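Dbv8 protein (Nonomuraea, PDB 4MFZ) probably transfers long aliphatic acyl groups from acyl-CoA, here decanoyl-CoA, to an amine of a glycopeptide antibiotic, as an N-acyltransferase of the GNAT family. Local coordinates at residues Val167-Arg172 against Ile217-Gly222; Glu296-Tyr301 against Ser313-Ala318. All coordinates share one frame; numbering follows the deposited sequence.

Contact 1: Val167-Arg172 against Ile217-Gly222; sequences VAIHRR and IPEVGG. With MFK (decanoyl-CoA), chain B.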
loop_
_atom_site.group_PDB
_atom_site.type_symbol
_atom_site.label_atom_id
_atom_site.label_comp_id
_atom_site.label_asym_id
_atom_site.label_seq_id
_atom_site.Cartn_x
_atom_site.Cartn_y
_atom_site.Cartn_z
ATOM N N VAL A 167 -1.333 7.817 -3.982
ATOM C CA VAL A 167 -1.236 9.265 -4.232
ATOM C C VAL A 167 -2.572 9.960 -3.904
ATOM O O VAL A 167 -2.605 10.980 -3.174
ATOM C CB VAL A 167 -0.802 9.553 -5.679
ATOM C CG1 VAL A 167 -0.845 11.048 -5.989
ATOM C CG2 VAL A 167 0.601 8.995 -5.929
ATOM N N ALA A 168 -3.665 9.404 -4.419
ATOM C CA ALA A 168 -5.015 9.953 -4.181
ATOM C C ALA A 168 -5.379 10.040 -2.708
ATOM O O ALA A 168 -5.922 11.045 -2.259
ATOM C CB ALA A 168 -6.071 9.126 -4.934
ATOM N N ILE A 169 -5.076 8.983 -1.952
ATOM C CA ILE A 169 -5.375 8.974 -0.528
ATOM C C ILE A 169 -4.593 10.058 0.205
ATOM O O ILE A 169 -5.143 10.737 1.097
ATOM C CB ILE A 169 -5.082 7.615 0.106
ATOM C CG1 ILE A 169 -6.174 6.614 -0.298
ATOM C CG2 ILE A 169 -4.966 7.746 1.616
ATOM C CD1 ILE A 169 -5.783 5.166 -0.027
ATOM N N HIS A 170 -3.329 10.242 -0.173
ATOM C CA HIS A 170 -2.523 11.290 0.475
ATOM C C HIS A 170 -3.148 12.659 0.283
ATOM O O HIS A 170 -3.313 13.396 1.253
ATOM C CB HIS A 170 -1.063 11.266 0.027
ATOM C CG HIS A 170 -0.153 12.141 0.861
ATOM N ND1 HIS A 170 -0.090 13.482 0.702
ATOM C CD2 HIS A 170 0.757 11.822 1.871
ATOM C CE1 HIS A 170 0.812 13.997 1.571
ATOM N NE2 HIS A 170 1.328 12.984 2.285
ATOM N N ARG A 171 -3.532 12.988 -0.946
ATOM C CA ARG A 171 -4.111 14.287 -1.217
ATOM C C ARG A 171 -5.493 14.425 -0.554
ATOM O O ARG A 171 -5.894 15.519 -0.168
ATOM C CB ARG A 171 -4.208 14.551 -2.720
ATOM C CG ARG A 171 -4.698 15.976 -3.030
ATOM C CD ARG A 171 -4.530 16.402 -4.484
ATOM N NE ARG A 171 -3.121 16.512 -4.891
ATOM C CZ ARG A 171 -2.316 17.531 -4.589
ATOM N NH1 ARG A 171 -2.752 18.554 -3.868
ATOM N NH2 ARG A 171 -1.061 17.532 -5.017
ATOM N N ARG A 172 -6.216 13.316 -0.438
ATOM C CA ARG A 172 -7.536 13.338 0.173
ATOM C C ARG A 172 -7.399 13.577 1.671
ATOM O O ARG A 172 -8.123 14.375 2.232
ATOM C CB ARG A 172 -8.311 12.043 -0.125
ATOM C CG ARG A 172 -9.724 12.038 0.430
ATOM C CD ARG A 172 -10.481 10.757 0.108
ATOM N NE ARG A 172 -11.067 10.218 1.336
ATOM C CZ ARG A 172 -12.193 9.505 1.417
ATOM N NH1 ARG A 172 -12.902 9.243 0.322
ATOM N NH2 ARG A 172 -12.623 9.070 2.606
ATOM N N ILE A 217 -8.503 -4.993 1.363
ATOM C CA ILE A 217 -9.578 -4.403 0.543
ATOM C C ILE A 217 -9.202 -2.975 0.153
ATOM O O ILE A 217 -9.204 -2.077 1.006
ATOM C CB ILE A 217 -10.956 -4.432 1.235
ATOM C CG1 ILE A 217 -11.355 -5.884 1.546
ATOM C CG2 ILE A 217 -12.009 -3.758 0.354
ATOM C CD1 ILE A 217 -12.534 -6.024 2.483
ATOM N N PRO A 218 -8.836 -2.764 -1.124
ATOM C CA PRO A 218 -8.441 -1.395 -1.440
ATOM C C PRO A 218 -9.674 -0.536 -1.557
ATOM O O PRO A 218 -10.811 -1.054 -1.627
ATOM C CB PRO A 218 -7.700 -1.505 -2.783
ATOM C CG PRO A 218 -8.082 -2.833 -3.351
ATOM C CD PRO A 218 -8.735 -3.676 -2.273
ATOM N N GLU A 219 -9.438 0.771 -1.508
ATOM C CA GLU A 219 -10.501 1.754 -1.577
ATOM C C GLU A 219 -11.127 1.865 -2.950
ATOM O O GLU A 219 -12.341 1.998 -3.046
ATOM C CB GLU A 219 -9.969 3.113 -1.191
ATOM C CG GLU A 219 -11.019 4.178 -1.343
ATOM C CD GLU A 219 -11.083 5.014 -0.110
ATOM O OE1 GLU A 219 -9.991 5.400 0.374
ATOM O OE2 GLU A 219 -12.211 5.250 0.370
ATOM N N VAL A 220 -10.288 1.835 -3.991
ATOM C CA VAL A 220 -10.732 1.965 -5.388
ATOM C C VAL A 220 -11.436 0.653 -5.795
ATOM O O VAL A 220 -10.879 -0.438 -5.621
ATOM C CB VAL A 220 -9.535 2.264 -6.354
ATOM C CG1 VAL A 220 -9.953 2.164 -7.823
ATOM C CG2 VAL A 220 -8.980 3.666 -6.114
ATOM N N GLY A 221 -12.653 0.764 -6.308
ATOM C CA GLY A 221 -13.364 -0.392 -6.809
ATOM C C GLY A 221 -14.830 -0.453 -6.430
ATOM O O GLY A 221 -15.527 -1.344 -6.869
ATOM N N GLY A 222 -15.286 0.472 -5.593
ATOM C CA GLY A 222 -16.698 0.541 -5.183
ATOM C C GLY A 222 -17.106 -0.436 -4.062
ATOM O O GLY A 222 -16.260 -1.140 -3.492
HETATM C CCG MFK B . -16.318 -8.003 4.718
HETATM C CCF MFK B . -15.611 -9.353 4.828
HETATM C CCE MFK B . -14.114 -9.143 4.756
HETATM C CCD MFK B . -13.626 -8.732 6.123
HETATM C CCC MFK B . -12.148 -9.059 6.212
HETATM C CCB MFK B . -11.349 -7.789 6.374
HETATM C CCA MFK B . -9.949 -8.184 6.808
HETATM C CBZ MFK B . -8.986 -7.799 5.695
HETATM C CAK MFK B . -8.092 -6.670 6.171
HETATM C CAJ MFK B . -8.332 -5.420 5.313
HETATM O OAL MFK B . -8.613 -5.493 4.112
HETATM S SAI MFK B . -8.138 -3.920 6.196
HETATM C CAH MFK B . -8.579 -2.651 4.935
HETATM C CAG MFK B . -10.085 -2.600 4.655
HETATM N NAF MFK B . -10.280 -1.620 3.574
HETATM C CAE MFK B . -11.034 -0.514 3.712
HETATM O OAM MFK B . -11.671 -0.236 4.726
HETATM C CAD MFK B . -11.093 0.390 2.463
HETATM C CAC MFK B . -12.165 1.480 2.651
HETATM N NAB MFK B . -13.486 0.877 2.925
HETATM C CAA MFK B . -14.351 0.730 1.911
HETATM O OAO MFK B . -14.089 1.074 0.749
HETATM C CAN MFK B . -15.727 0.144 2.260
HETATM O OAU MFK B . -15.937 0.135 3.691
HETATM C CAP MFK B . -15.965 -1.260 1.661
HETATM C CAR MFK B . -14.881 -2.211 2.144
HETATM C CAS MFK B . -15.952 -1.262 0.135
HETATM C CAQ MFK B . -17.322 -1.773 2.133
HETATM O OAT MFK B . -18.304 -0.864 1.687
HETATM P PAV MFK B . -19.809 -1.319 1.330
HETATM O OAX MFK B . -19.813 -2.456 0.396
HETATM O OAW MFK B . -20.579 -0.092 0.972
HETATM O OAY MFK B . -20.210 -1.827 2.804
HETATM P PAZ MFK B . -21.686 -2.045 3.396
HETATM O OBA MFK B . -21.484 -2.930 4.686
HETATM O OBB MFK B . -22.629 -2.682 2.452
HETATM O "O5'" MFK B . -22.107 -0.626 4.028
HETATM C "C5'" MFK B . -23.323 -0.404 4.706
HETATM C "C4'" MFK B . -23.382 1.085 5.064
HETATM O "O4'" MFK B . -22.099 1.670 5.515
HETATM C "C3'" MFK B . -23.759 1.919 3.862
HETATM O "O3'" MFK B . -24.472 3.057 4.345
HETATM P PBV MFK B . -25.833 3.500 3.583
HETATM O OBW MFK B . -25.274 4.125 2.239
HETATM O OBY MFK B . -26.454 4.658 4.540
HETATM O OBX MFK B . -26.751 2.422 3.223
HETATM C "C2'" MFK B . -22.379 2.312 3.326
HETATM O "O2'" MFK B . -22.400 3.435 2.466
HETATM C "C1'" MFK B . -21.647 2.668 4.585
HETATM N N9 MFK B . -20.176 2.558 4.402
HETATM C C8 MFK B . -19.465 1.426 4.336
HETATM N N7 MFK B . -18.177 1.761 4.179
HETATM C C5 MFK B . -18.088 3.100 4.206
HETATM C C4 MFK B . -19.329 3.579 4.340
HETATM N N3 MFK B . -19.541 4.900 4.436
HETATM C C2 MFK B . -18.486 5.935 4.280
HETATM N N1 MFK B . -17.170 5.282 4.129
HETATM C C6 MFK B . -17.042 3.947 4.108
HETATM N N6 MFK B . -15.828 3.417 3.979
#

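Contact 2: Glu296-Tyr301 against Ser313-Ala318; sequences EFVFRY and STLEKA. With MFK (decanoyl-CoA), chain B.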
loop_
_atom_site.group_PDB
_atom_site.type_symbol
_atom_site.label_atom_id
_atom_site.label_comp_id
_atom_site.label_asym_id
_atom_site.label_seq_id
_atom_site.Cartn_x
_atom_site.Cartn_y
_atom_site.Cartn_z
ATOM N N GLU A 296 -9.680 6.718 10.104
ATOM C CA GLU A 296 -8.840 6.691 8.924
ATOM C C GLU A 296 -9.596 6.174 7.705
ATOM O O GLU A 296 -9.640 6.835 6.666
ATOM C CB GLU A 296 -7.580 5.851 9.170
ATOM C CG GLU A 296 -6.769 5.510 7.920
ATOM C CD GLU A 296 -6.090 6.713 7.268
ATOM O OE1 GLU A 296 -5.873 7.751 7.942
ATOM O OE2 GLU A 296 -5.745 6.610 6.067
ATOM N N PHE A 297 -10.176 4.989 7.819
ATOM C CA PHE A 297 -10.720 4.346 6.641
ATOM C C PHE A 297 -12.135 4.822 6.319
ATOM O O PHE A 297 -12.618 4.604 5.213
ATOM C CB PHE A 297 -10.692 2.829 6.791
ATOM C CG PHE A 297 -9.303 2.231 6.757
ATOM C CD1 PHE A 297 -8.721 1.839 5.545
ATOM C CD2 PHE A 297 -8.585 2.031 7.937
ATOM C CE1 PHE A 297 -7.447 1.282 5.519
ATOM C CE2 PHE A 297 -7.314 1.478 7.922
ATOM C CZ PHE A 297 -6.744 1.107 6.710
ATOM N N VAL A 298 -12.813 5.444 7.277
ATOM C CA VAL A 298 -14.149 5.963 6.987
ATOM C C VAL A 298 -14.087 7.433 6.547
ATOM O O VAL A 298 -14.868 7.842 5.692
ATOM C CB VAL A 298 -15.160 5.742 8.141
ATOM C CG1 VAL A 298 -16.538 6.279 7.782
ATOM C CG2 VAL A 298 -15.280 4.262 8.465
ATOM N N PHE A 299 -13.147 8.209 7.100
ATOM C CA PHE A 299 -13.078 9.655 6.812
ATOM C C PHE A 299 -11.750 10.159 6.285
ATOM O O PHE A 299 -11.655 11.301 5.877
ATOM C CB PHE A 299 -13.407 10.496 8.051
ATOM C CG PHE A 299 -14.765 10.256 8.618
ATOM C CD1 PHE A 299 -15.893 10.874 8.061
ATOM C CD2 PHE A 299 -14.919 9.451 9.740
ATOM C CE1 PHE A 299 -17.161 10.661 8.607
ATOM C CE2 PHE A 299 -16.179 9.235 10.298
ATOM C CZ PHE A 299 -17.302 9.845 9.729
ATOM N N ARG A 300 -10.718 9.331 6.350
ATOM C CA ARG A 300 -9.360 9.736 5.988
ATOM C C ARG A 300 -9.017 10.933 6.873
ATOM O O ARG A 300 -8.459 11.972 6.453
ATOM C CB ARG A 300 -9.249 9.986 4.485
ATOM C CG ARG A 300 -8.107 9.255 3.800
ATOM C CD ARG A 300 -7.862 7.819 4.279
ATOM N NE ARG A 300 -8.474 6.774 3.449
ATOM C CZ ARG A 300 -7.973 5.543 3.302
ATOM N NH1 ARG A 300 -6.840 5.188 3.917
ATOM N NH2 ARG A 300 -8.595 4.666 2.522
ATOM N N TYR A 301 -9.383 10.718 8.130
ATOM C CA TYR A 301 -9.380 11.700 9.195
ATOM C C TYR A 301 -8.053 12.416 9.319
ATOM O O TYR A 301 -7.000 11.792 9.203
ATOM C CB TYR A 301 -9.671 10.985 10.509
ATOM C CG TYR A 301 -9.884 11.916 11.649
ATOM C CD1 TYR A 301 -10.968 12.786 11.644
ATOM C CD2 TYR A 301 -9.008 11.939 12.733
ATOM C CE1 TYR A 301 -11.180 13.660 12.677
ATOM C CE2 TYR A 301 -9.216 12.810 13.776
ATOM C CZ TYR A 301 -10.310 13.668 13.734
ATOM O OH TYR A 301 -10.564 14.550 14.740
ATOM N N SER A 313 -23.619 8.673 5.076
ATOM C CA SER A 313 -23.923 7.243 5.160
ATOM C C SER A 313 -24.253 6.850 6.588
ATOM O O SER A 313 -23.906 7.561 7.536
ATOM C CB SER A 313 -22.765 6.401 4.613
ATOM O OG SER A 313 -21.718 6.269 5.569
ATOM N N THR A 314 -24.932 5.719 6.745
ATOM C CA THR A 314 -25.271 5.268 8.079
ATOM C C THR A 314 -24.004 4.924 8.841
ATOM O O THR A 314 -23.974 5.093 10.041
ATOM C CB THR A 314 -26.302 4.103 8.141
ATOM O OG1 THR A 314 -25.670 2.912 8.590
ATOM C CG2 THR A 314 -27.026 3.862 6.821
ATOM N N LEU A 315 -22.940 4.499 8.156
ATOM C CA LEU A 315 -21.659 4.285 8.846
ATOM C C LEU A 315 -20.990 5.576 9.362
ATOM O O LEU A 315 -20.453 5.592 10.482
ATOM C CB LEU A 315 -20.680 3.480 7.995
ATOM C CG LEU A 315 -19.322 3.183 8.632
ATOM C CD1 LEU A 315 -19.451 2.454 9.972
ATOM C CD2 LEU A 315 -18.499 2.360 7.660
ATOM N N GLU A 316 -20.989 6.630 8.540
ATOM C CA GLU A 316 -20.458 7.944 8.950
ATOM C C GLU A 316 -21.165 8.452 10.209
ATOM O O GLU A 316 -20.503 8.905 11.174
ATOM C CB GLU A 316 -20.572 8.975 7.814
ATOM C CG GLU A 316 -19.751 8.641 6.575
ATOM C CD GLU A 316 -20.049 9.542 5.384
ATOM O OE1 GLU A 316 -21.160 10.132 5.276
ATOM O OE2 GLU A 316 -19.154 9.656 4.525
ATOM N N LYS A 317 -22.500 8.349 10.200
ATOM C CA LYS A 317 -23.334 8.719 11.343
ATOM C C LYS A 317 -22.929 7.891 12.568
ATOM O O LYS A 317 -22.624 8.464 13.623
ATOM C CB LYS A 317 -24.829 8.525 11.012
ATOM C CG LYS A 317 -25.422 9.619 10.132
ATOM C CD LYS A 317 -26.867 9.305 9.785
ATOM C CE LYS A 317 -27.264 9.929 8.451
ATOM N NZ LYS A 317 -28.728 9.784 8.176
ATOM N N ALA A 318 -22.891 6.562 12.393
ATOM C CA ALA A 318 -22.497 5.599 13.440
ATOM C C ALA A 318 -21.132 5.873 14.062
ATOM O O ALA A 318 -20.995 5.812 15.282
ATOM C CB ALA A 318 -22.508 4.170 12.910
HETATM C CCG MFK B . -16.318 -8.003 4.718
HETATM C CCF MFK B . -15.611 -9.353 4.828
HETATM C CCE MFK B . -14.114 -9.143 4.756
HETATM C CCD MFK B . -13.626 -8.732 6.123
HETATM C CCC MFK B . -12.148 -9.059 6.212
HETATM C CCB MFK B . -11.349 -7.789 6.374
HETATM C CCA MFK B . -9.949 -8.184 6.808
HETATM C CBZ MFK B . -8.986 -7.799 5.695
HETATM C CAK MFK B . -8.092 -6.670 6.171
HETATM C CAJ MFK B . -8.332 -5.420 5.313
HETATM O OAL MFK B . -8.613 -5.493 4.112
HETATM S SAI MFK B . -8.138 -3.920 6.196
HETATM C CAH MFK B . -8.579 -2.651 4.935
HETATM C CAG MFK B . -10.085 -2.600 4.655
HETATM N NAF MFK B . -10.280 -1.620 3.574
HETATM C CAE MFK B . -11.034 -0.514 3.712
HETATM O OAM MFK B . -11.671 -0.236 4.726
HETATM C CAD MFK B . -11.093 0.390 2.463
HETATM C CAC MFK B . -12.165 1.480 2.651
HETATM N NAB MFK B . -13.486 0.877 2.925
HETATM C CAA MFK B . -14.351 0.730 1.911
HETATM O OAO MFK B . -14.089 1.074 0.749
HETATM C CAN MFK B . -15.727 0.144 2.260
HETATM O OAU MFK B . -15.937 0.135 3.691
HETATM C CAP MFK B . -15.965 -1.260 1.661
HETATM C CAR MFK B . -14.881 -2.211 2.144
HETATM C CAS MFK B . -15.952 -1.262 0.135
HETATM C CAQ MFK B . -17.322 -1.773 2.133
HETATM O OAT MFK B . -18.304 -0.864 1.687
HETATM P PAV MFK B . -19.809 -1.319 1.330
HETATM O OAX MFK B . -19.813 -2.456 0.396
HETATM O OAW MFK B . -20.579 -0.092 0.972
HETATM O OAY MFK B . -20.210 -1.827 2.804
HETATM P PAZ MFK B . -21.686 -2.045 3.396
HETATM O OBA MFK B . -21.484 -2.930 4.686
HETATM O OBB MFK B . -22.629 -2.682 2.452
HETATM O "O5'" MFK B . -22.107 -0.626 4.028
HETATM C "C5'" MFK B . -23.323 -0.404 4.706
HETATM C "C4'" MFK B . -23.382 1.085 5.064
HETATM O "O4'" MFK B . -22.099 1.670 5.515
HETATM C "C3'" MFK B . -23.759 1.919 3.862
HETATM O "O3'" MFK B . -24.472 3.057 4.345
HETATM P PBV MFK B . -25.833 3.500 3.583
HETATM O OBW MFK B . -25.274 4.125 2.239
HETATM O OBY MFK B . -26.454 4.658 4.540
HETATM O OBX MFK B . -26.751 2.422 3.223
HETATM C "C2'" MFK B . -22.379 2.312 3.326
HETATM O "O2'" MFK B . -22.400 3.435 2.466
HETATM C "C1'" MFK B . -21.647 2.668 4.585
HETATM N N9 MFK B . -20.176 2.558 4.402
HETATM C C8 MFK B . -19.465 1.426 4.336
HETATM N N7 MFK B . -18.177 1.761 4.179
HETATM C C5 MFK B . -18.088 3.100 4.206
HETATM C C4 MFK B . -19.329 3.579 4.340
HETATM N N3 MFK B . -19.541 4.900 4.436
HETATM C C2 MFK B . -18.486 5.935 4.280
HETATM N N1 MFK B . -17.170 5.282 4.129
HETATM C C6 MFK B . -17.042 3.947 4.108
HETATM N N6 MFK B . -15.828 3.417 3.979
#

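Contact 1: Val167-Arg172 against Ile217-Gly222
Helix 162-174, which carries Ile169 and Arg172, faces the loop after strand 211-216 at a distance: the nearest alpha carbons, Ile169 CA and Glu219 CA, are 8.9 Å apart. Side chains span the distance, with Glu219 at the centre. Its CG stands anti to the backbone N, and a bend at chi2 completes the turn of the carboxylate toward the helix. There OE1 lies 4.1 Å from Ile169 CG1, the ethyl branch of the isoleucine running past the carboxylate at a slant. Arg172, entering from one turn farther along the helix, brings NH1 to 4.1 Å from Glu219 OE2. The guanidinium and carboxylate planes are 49° apart and OE2 sits well out of the guanidinium plane. No N-H points at OE2; at this distance the opposite charges probably attract only through space. The stronger partner of Glu219 is Arg300, which makes a salt bridge to OE1.

This is a junction between the N-terminal acyltransferase domain and the GNAT-like C-terminal domain, and the loop is also part of the acyl-CoA site. Ile217 binds the acyl donor through its backbone, in the strand-like manner known from GNAT enzymes. Ile217 N donates to the thioester oxygen OAL of decanoyl-CoA at 2.8 Å, bent to 141°. The pantetheine nitrogen NAF donates to Ile217 O over 2.8 Å in a nearly straight bond of 173°. Ile217 CG2 packs 3.7 Å from pantetheine CAR. Glu165, on the same helix, accepts from the backbone N of both Glu219 and Val220 and tethers the loop just beyond this backbone pairing.

Contact 2: Glu296-Tyr301 against Ser313-Ala318
Val298 and Leu315 meet obliquely, branch against branch, with Val298 CG2 3.8 Å from Leu315 CD2. Beside them the ring of Phe299 reaches across to the next helix with its far end: CE1 packs 3.9 Å from Glu316 CG, and the ring edge at CZ meets the backbone Glu316 O, 3.6 Å away and near the ring plane. The planes of the ring and the Glu316 carboxylate are nearly parallel, 15° apart, while Val298 CG1 lies over one face of the ring, offset toward the rim. Glu316 CG stands anti to its carbonyl carbon (chi1 -63°), and the extended chain carries the carboxylate back to the helix start. There Ser313 and Glu316 form a capping box: Ser313 N donates to Glu316 OE1 at 2.9 Å, from above the carboxylate plane, and Glu316 N donates to Ser313 OG at 3.1 Å.

The adenine of decanoyl-CoA lies against this helix pair. Val298 and Leu315 share one face of the base, Val298 CG1 3.8 Å from adenine N1 and Leu315 CD2 3.5 Å from N7. Ser313 OG accepts the capping N-H and donates to adenine N3, so the cap probably restrains the hydroxyl in the position that meets the base.

How the contacts relate
Contact 1 reaches the decanoyl-CoA site only through 217-222, which holds the thioester and pantetheine. In contact 2 both segments touch decanoyl-CoA: they lie against one face of the adenine and its N3 edge, with Phe297 also on the pantetheine. Each contact is partly buried, contact 1 with its centre about 10 Å from the centre of the chain, against about 20 Å for contact 2. Contact 1 joins the two domains by one distant charge pair and the packing of Ile169 on a carboxylate; contact 2 packs two C-terminal-domain helices through mainly aliphatic and aromatic groups. Arg300, just past the end of helix 291-299, carries the link between them, and Arg172 NE packs 3.6 Å from Arg300 CB.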